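Side-chain contacts in alanine racemase (Acinetobacter baumannii, PDB 4QHR), which belongs to the alanine racemase family and joins an N-terminal TIM-barrel domain to a C-terminal domain rich in beta strands: residues Y15-V20 / L49-A54; Q103-L108 / I141-T146. All coordinates share one frame; numbering follows the deposited sequence.

Contact 1: Y15-V20 / L49-A54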
loop_
_atom_site.group_PDB
_atom_site.type_symbol
_atom_site.label_atom_id
_atom_site.label_comp_id
_atom_site.label_asym_id
_atom_site.label_seq_id
_atom_site.Cartn_x
_atom_site.Cartn_y
_atom_site.Cartn_z
ATOM N N TYR A 15 -13.769 2.245 22.499
ATOM C CA TYR A 15 -12.971 2.177 23.718
ATOM C C TYR A 15 -11.789 3.186 23.710
ATOM O O TYR A 15 -11.487 3.835 24.710
ATOM C CB TYR A 15 -12.445 0.741 23.870
ATOM C CG TYR A 15 -11.675 0.500 25.105
ATOM C CD1 TYR A 15 -10.300 0.764 25.163
ATOM C CD2 TYR A 15 -12.304 0.007 26.243
ATOM C CE1 TYR A 15 -9.591 0.532 26.331
ATOM C CE2 TYR A 15 -11.591 -0.237 27.391
ATOM C CZ TYR A 15 -10.246 0.027 27.433
ATOM O OH TYR A 15 -9.544 -0.218 28.581
ATOM N N ASN A 16 -11.101 3.257 22.579
ATOM C CA ASN A 16 -9.932 4.129 22.460
ATOM C C ASN A 16 -10.366 5.573 22.443
ATOM O O ASN A 16 -9.686 6.431 22.979
ATOM C CB ASN A 16 -9.217 3.770 21.162
ATOM C CG ASN A 16 -8.693 2.353 21.154
ATOM O OD1 ASN A 16 -8.413 1.771 22.224
ATOM N ND2 ASN A 16 -8.512 1.799 19.968
ATOM N N LEU A 17 -11.518 5.860 21.829
ATOM C CA LEU A 17 -12.062 7.229 21.883
ATOM C C LEU A 17 -12.361 7.608 23.347
ATOM O O LEU A 17 -12.086 8.748 23.781
ATOM C CB LEU A 17 -13.303 7.364 21.022
ATOM C CG LEU A 17 -13.963 8.745 21.013
ATOM C CD1 LEU A 17 -13.014 9.878 20.691
ATOM C CD2 LEU A 17 -15.131 8.767 20.064
ATOM N N ASN A 18 -12.870 6.634 24.102
ATOM C CA ASN A 18 -13.149 6.831 25.490
ATOM C C ASN A 18 -11.880 7.035 26.283
ATOM O O ASN A 18 -11.901 7.790 27.265
ATOM C CB ASN A 18 -14.002 5.700 26.083
ATOM C CG ASN A 18 -14.470 6.034 27.488
ATOM O OD1 ASN A 18 -15.269 6.964 27.671
ATOM N ND2 ASN A 18 -13.954 5.351 28.459
ATOM N N ARG A 19 -10.780 6.392 25.883
ATOM C CA ARG A 19 -9.498 6.680 26.467
ATOM C C ARG A 19 -9.088 8.142 26.297
ATOM O O ARG A 19 -8.577 8.777 27.242
ATOM C CB ARG A 19 -8.401 5.748 25.961
ATOM C CG ARG A 19 -8.587 4.274 26.335
ATOM C CD ARG A 19 -8.141 3.945 27.769
ATOM N NE ARG A 19 -6.700 4.188 27.880
ATOM C CZ ARG A 19 -6.106 5.072 28.675
ATOM N NH1 ARG A 19 -6.800 5.847 29.541
ATOM N NH2 ARG A 19 -4.773 5.164 28.663
ATOM N N VAL A 20 -9.328 8.703 25.119
ATOM C CA VAL A 20 -9.049 10.124 24.936
ATOM C C VAL A 20 -9.789 10.972 25.951
ATOM O O VAL A 20 -9.205 11.888 26.552
ATOM C CB VAL A 20 -9.409 10.639 23.499
ATOM C CG1 VAL A 20 -9.014 12.106 23.374
ATOM C CG2 VAL A 20 -8.708 9.773 22.451
ATOM N N LEU A 49 -17.052 6.177 16.107
ATOM C CA LEU A 49 -16.446 7.412 16.638
ATOM C C LEU A 49 -17.475 8.601 16.712
ATOM O O LEU A 49 -17.089 9.757 16.859
ATOM C CB LEU A 49 -15.235 7.806 15.779
ATOM C CG LEU A 49 -14.083 6.796 15.710
ATOM C CD1 LEU A 49 -13.080 7.219 14.642
ATOM C CD2 LEU A 49 -13.406 6.705 17.075
ATOM N N ASN A 50 -18.763 8.295 16.650
ATOM C CA ASN A 50 -19.779 9.344 16.609
ATOM C C ASN A 50 -19.855 10.265 17.813
ATOM O O ASN A 50 -20.394 11.366 17.706
ATOM C CB ASN A 50 -21.162 8.785 16.250
ATOM C CG ASN A 50 -21.758 7.952 17.319
ATOM O OD1 ASN A 50 -21.462 8.098 18.493
ATOM N ND2 ASN A 50 -22.612 7.036 16.924
ATOM N N ALA A 51 -19.327 9.845 18.943
ATOM C CA ALA A 51 -19.239 10.728 20.100
ATOM C C ALA A 51 -18.185 11.821 19.963
ATOM O O ALA A 51 -18.095 12.660 20.828
ATOM C CB ALA A 51 -18.953 9.947 21.331
ATOM N N SER A 52 -17.370 11.780 18.920
ATOM C CA SER A 52 -16.450 12.835 18.640
ATOM C C SER A 52 -17.200 14.177 18.465
ATOM O O SER A 52 -18.302 14.221 17.913
ATOM C CB SER A 52 -15.694 12.505 17.326
ATOM O OG SER A 52 -15.074 11.222 17.351
ATOM N N ASP A 53 -16.582 15.246 18.936
ATOM C CA ASP A 53 -17.069 16.587 18.768
ATOM C C ASP A 53 -16.860 17.087 17.343
ATOM O O ASP A 53 -17.658 17.919 16.817
ATOM C CB ASP A 53 -16.303 17.506 19.695
ATOM C CG ASP A 53 -16.548 17.193 21.124
ATOM O OD1 ASP A 53 -17.607 17.546 21.583
ATOM O OD2 ASP A 53 -15.663 16.647 21.813
ATOM N N ALA A 54 -15.781 16.623 16.737
ATOM C CA ALA A 54 -15.428 16.949 15.326
ATOM C C ALA A 54 -14.629 15.801 14.673
ATOM O O ALA A 54 -14.079 14.966 15.355
ATOM C CB ALA A 54 -14.616 18.236 15.236
#

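Contact 2: Q103-L108 / I141-T146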
loop_
_atom_site.group_PDB
_atom_site.type_symbol
_atom_site.label_atom_id
_atom_site.label_comp_id
_atom_site.label_asym_id
_atom_site.label_seq_id
_atom_site.Cartn_x
_atom_site.Cartn_y
_atom_site.Cartn_z
ATOM N N GLN A 103 -2.158 33.114 1.027
ATOM C CA GLN A 103 -3.122 32.794 0.002
ATOM C C GLN A 103 -4.477 32.449 0.627
ATOM O O GLN A 103 -5.529 32.938 0.202
ATOM C CB GLN A 103 -2.568 31.588 -0.770
ATOM C CG GLN A 103 -3.537 30.970 -1.712
ATOM C CD GLN A 103 -2.887 30.115 -2.749
ATOM O OE1 GLN A 103 -2.799 28.874 -2.603
ATOM N NE2 GLN A 103 -2.444 30.744 -3.824
ATOM N N GLN A 104 -4.462 31.574 1.629
ATOM C CA GLN A 104 -5.743 31.106 2.242
ATOM C C GLN A 104 -6.379 32.209 3.078
ATOM O O GLN A 104 -7.615 32.327 3.191
ATOM C CB GLN A 104 -5.487 29.884 3.123
ATOM C CG GLN A 104 -5.294 28.574 2.391
ATOM C CD GLN A 104 -4.710 27.504 3.301
ATOM O OE1 GLN A 104 -4.079 27.804 4.322
ATOM N NE2 GLN A 104 -4.903 26.245 2.939
ATOM N N PHE A 105 -5.526 33.001 3.690
ATOM C CA PHE A 105 -6.008 34.177 4.416
ATOM C C PHE A 105 -6.809 35.058 3.498
ATOM O O PHE A 105 -7.935 35.438 3.834
ATOM C CB PHE A 105 -4.840 34.921 5.018
ATOM C CG PHE A 105 -5.231 36.208 5.701
ATOM C CD1 PHE A 105 -5.897 36.199 6.909
ATOM C CD2 PHE A 105 -4.920 37.415 5.131
ATOM C CE1 PHE A 105 -6.217 37.391 7.560
ATOM C CE2 PHE A 105 -5.249 38.594 5.762
ATOM C CZ PHE A 105 -5.896 38.587 6.985
ATOM N N GLU A 106 -6.258 35.347 2.312
ATOM C CA GLU A 106 -6.952 36.230 1.356
ATOM C C GLU A 106 -8.268 35.635 0.929
ATOM O O GLU A 106 -9.279 36.340 0.894
ATOM C CB GLU A 106 -6.051 36.567 0.142
ATOM C CG GLU A 106 -4.950 37.558 0.556
ATOM C CD GLU A 106 -3.757 37.584 -0.372
ATOM O OE1 GLU A 106 -3.839 37.004 -1.476
ATOM O OE2 GLU A 106 -2.705 38.149 0.029
ATOM N N TRP A 107 -8.288 34.341 0.631
ATOM C CA TRP A 107 -9.554 33.706 0.214
ATOM C C TRP A 107 -10.635 33.713 1.310
ATOM O O TRP A 107 -11.833 33.872 1.029
ATOM C CB TRP A 107 -9.313 32.278 -0.224
ATOM C CG TRP A 107 -8.396 32.132 -1.405
ATOM C CD1 TRP A 107 -8.123 33.058 -2.374
ATOM C CD2 TRP A 107 -7.634 30.951 -1.747
ATOM N NE1 TRP A 107 -7.216 32.539 -3.281
ATOM C CE2 TRP A 107 -6.921 31.244 -2.930
ATOM C CE3 TRP A 107 -7.496 29.677 -1.166
ATOM C CZ2 TRP A 107 -6.086 30.308 -3.542
ATOM C CZ3 TRP A 107 -6.657 28.754 -1.776
ATOM C CH2 TRP A 107 -5.976 29.080 -2.956
ATOM N N LEU A 108 -10.214 33.514 2.551
ATOM C CA LEU A 108 -11.129 33.459 3.690
ATOM C C LEU A 108 -11.765 34.821 3.927
ATOM O O LEU A 108 -12.983 34.939 4.124
ATOM C CB LEU A 108 -10.384 33.032 4.945
ATOM C CG LEU A 108 -11.274 33.007 6.178
ATOM C CD1 LEU A 108 -12.344 31.891 6.102
ATOM C CD2 LEU A 108 -10.414 32.840 7.379
ATOM N N ILE A 141 0.447 36.694 14.746
ATOM C CA ILE A 141 -0.264 37.584 15.676
ATOM C C ILE A 141 -1.080 38.590 14.899
ATOM O O ILE A 141 -2.222 38.840 15.236
ATOM C CB ILE A 141 0.692 38.272 16.668
ATOM C CG1 ILE A 141 1.362 37.218 17.526
ATOM C CG2 ILE A 141 -0.064 39.297 17.536
ATOM C CD1 ILE A 141 2.585 37.719 18.263
ATOM N N GLU A 142 -0.532 39.116 13.819
ATOM C CA GLU A 142 -1.259 40.085 13.031
ATOM C C GLU A 142 -2.409 39.440 12.318
ATOM O O GLU A 142 -3.454 40.050 12.208
ATOM C CB GLU A 142 -0.314 40.802 12.056
ATOM C CG GLU A 142 0.858 41.458 12.810
ATOM C CD GLU A 142 0.350 42.381 13.924
ATOM O OE1 GLU A 142 -0.392 43.330 13.543
ATOM O OE2 GLU A 142 0.650 42.176 15.144
ATOM N N VAL A 143 -2.202 38.203 11.840
ATOM C CA VAL A 143 -3.248 37.432 11.162
ATOM C C VAL A 143 -4.401 37.260 12.135
ATOM O O VAL A 143 -5.499 37.582 11.830
ATOM C CB VAL A 143 -2.726 36.059 10.684
ATOM C CG1 VAL A 143 -3.858 35.142 10.226
ATOM C CG2 VAL A 143 -1.717 36.245 9.555
ATOM N N ILE A 144 -4.121 36.747 13.312
ATOM C CA ILE A 144 -5.174 36.545 14.327
ATOM C C ILE A 144 -5.887 37.858 14.704
ATOM O O ILE A 144 -7.121 37.919 14.673
ATOM C CB ILE A 144 -4.601 35.820 15.521
ATOM C CG1 ILE A 144 -4.264 34.378 15.093
ATOM C CG2 ILE A 144 -5.589 35.799 16.686
ATOM C CD1 ILE A 144 -3.511 33.594 16.119
ATOM N N LYS A 145 -5.116 38.894 14.990
ATOM C CA LYS A 145 -5.698 40.209 15.267
ATOM C C LYS A 145 -6.630 40.644 14.175
ATOM O O LYS A 145 -7.733 41.081 14.475
ATOM C CB LYS A 145 -4.625 41.241 15.584
ATOM C CG LYS A 145 -4.012 40.915 16.934
ATOM C CD LYS A 145 -3.180 42.016 17.565
ATOM C CE LYS A 145 -2.660 41.490 18.909
ATOM N NZ LYS A 145 -2.129 42.616 19.721
ATOM N N THR A 146 -6.232 40.475 12.913
ATOM C CA THR A 146 -7.064 40.877 11.814
ATOM C C THR A 146 -8.338 40.048 11.685
ATOM O O THR A 146 -9.428 40.586 11.453
ATOM C CB THR A 146 -6.243 40.862 10.509
ATOM O OG1 THR A 146 -5.113 41.708 10.672
ATOM C CG2 THR A 146 -7.036 41.400 9.366
#

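Contact 1: Y15-V20 / L49-A54
With chi1 at 179°, Leu17 extends its CG opposite its own backbone nitrogen, off helix 10-23 and toward the turn of 49-54, while Leu49, with chi1 at -61°, swings its CG to the nitrogen side and brings CD2 round to meet it. CD2 of Leu49 lies 4.0 Å from CB of Leu17, so the second leucine covers the root of the first. The branched end of Leu17 reaches further. Its CD2 sits 3.7 Å from Ser52 OG and 3.9 Å from the carbonyl oxygen Leu49 O, with Ala51 CB touching the same methyl group at 4.2 Å from the more exposed border. A single leucine is thus embraced by three residues of a type I beta turn, Leu49 to Ser52. In the TIM-barrel domain this turn lies between helix 42-45 and strand 54-57, so the packing fastens the helix that precedes strand 28-32 to the approach to the next strand of the barrel. Leu17 also rests on Ile29 and Ser31 of strand 28-32. The polar atoms beside its methyl groups have partners of their own: Ser52 OG donates to Leu49 O at 2.5 Å, a separation on the short side for such a bond, lying in the carbonyl plane on a lone pair (C=O...OG 145°), and is also hydrogen-bonded to Ser31 OG. Leu49 O takes a second bond from Ser52 N at 2.9 Å, the backbone bond closing the turn, so that one oxygen takes two donors from the same residue.

Contact 2: Q103-L108 / I141-T146
Phe105 presents the far end of its ring to Thr146, whose methyl carbon CG2 stands at the ring edge, close to the ring plane and 3.9 Å from CZ. The two side chains cross at about a right angle. Val143 meets the same ring differently: its side chain and that of Phe105 run past each other in opposite senses, and CG1 comes obliquely to within 4.0 Å of CD1. One aromatic ring therefore touches two residues of the neighbouring helix, separated by nearly one turn, at two different ring carbons. Trans placement of CG relative to the backbone nitrogen (chi1 176°) carries the Phe105 ring across the gap, where the closest alpha carbons, those of Phe105 and Val143, are 8.0 Å apart. Such packing joins adjacent outer helices of a TIM barrel: helix 102-110 follows strand 95-99, and helix 139-149 lies between strands 122-125 and 154-157. Beneath the pair, Phe105 and Val143 both rest on Ile99 of strand 95-99, and Val143 also touches Val124 of strand 122-125, so this end of the contact packs on the sheet; Thr146 lies at its more exposed border. The hydroxyl of Thr146 turns back to its own helix, OG1 donating to Glu142 O at 2.8 Å from a position tilted 31° out of the carbonyl plane. Thr146 N reaches that oxygen from the opposite face of the plane at 2.9 Å. This pairing helps fix the rotation of the Thr146 side chain, satisfies its hydroxyl, and directs the methyl group rather than the oxygen at the phenylalanine.

Both contacts belong to the N-terminal TIM-barrel domain and follow one another in series, contact 1 closing before contact 2 opens. Their centres are 31 Å apart and their nearest atoms about 17 Å, so they do not touch. What connects them is the parallel sheet: contact 1 sits by strands 28-32 and 54-57, the first two in the chain order of the barrel, whereas contact 2 lies over strands 95-99 and 122-125, the fourth and fifth. One joins a helix to the loop entering a strand, the other a helix to a helix. Together they illustrate how separate, local apolar packing clads different sectors of a single barrel.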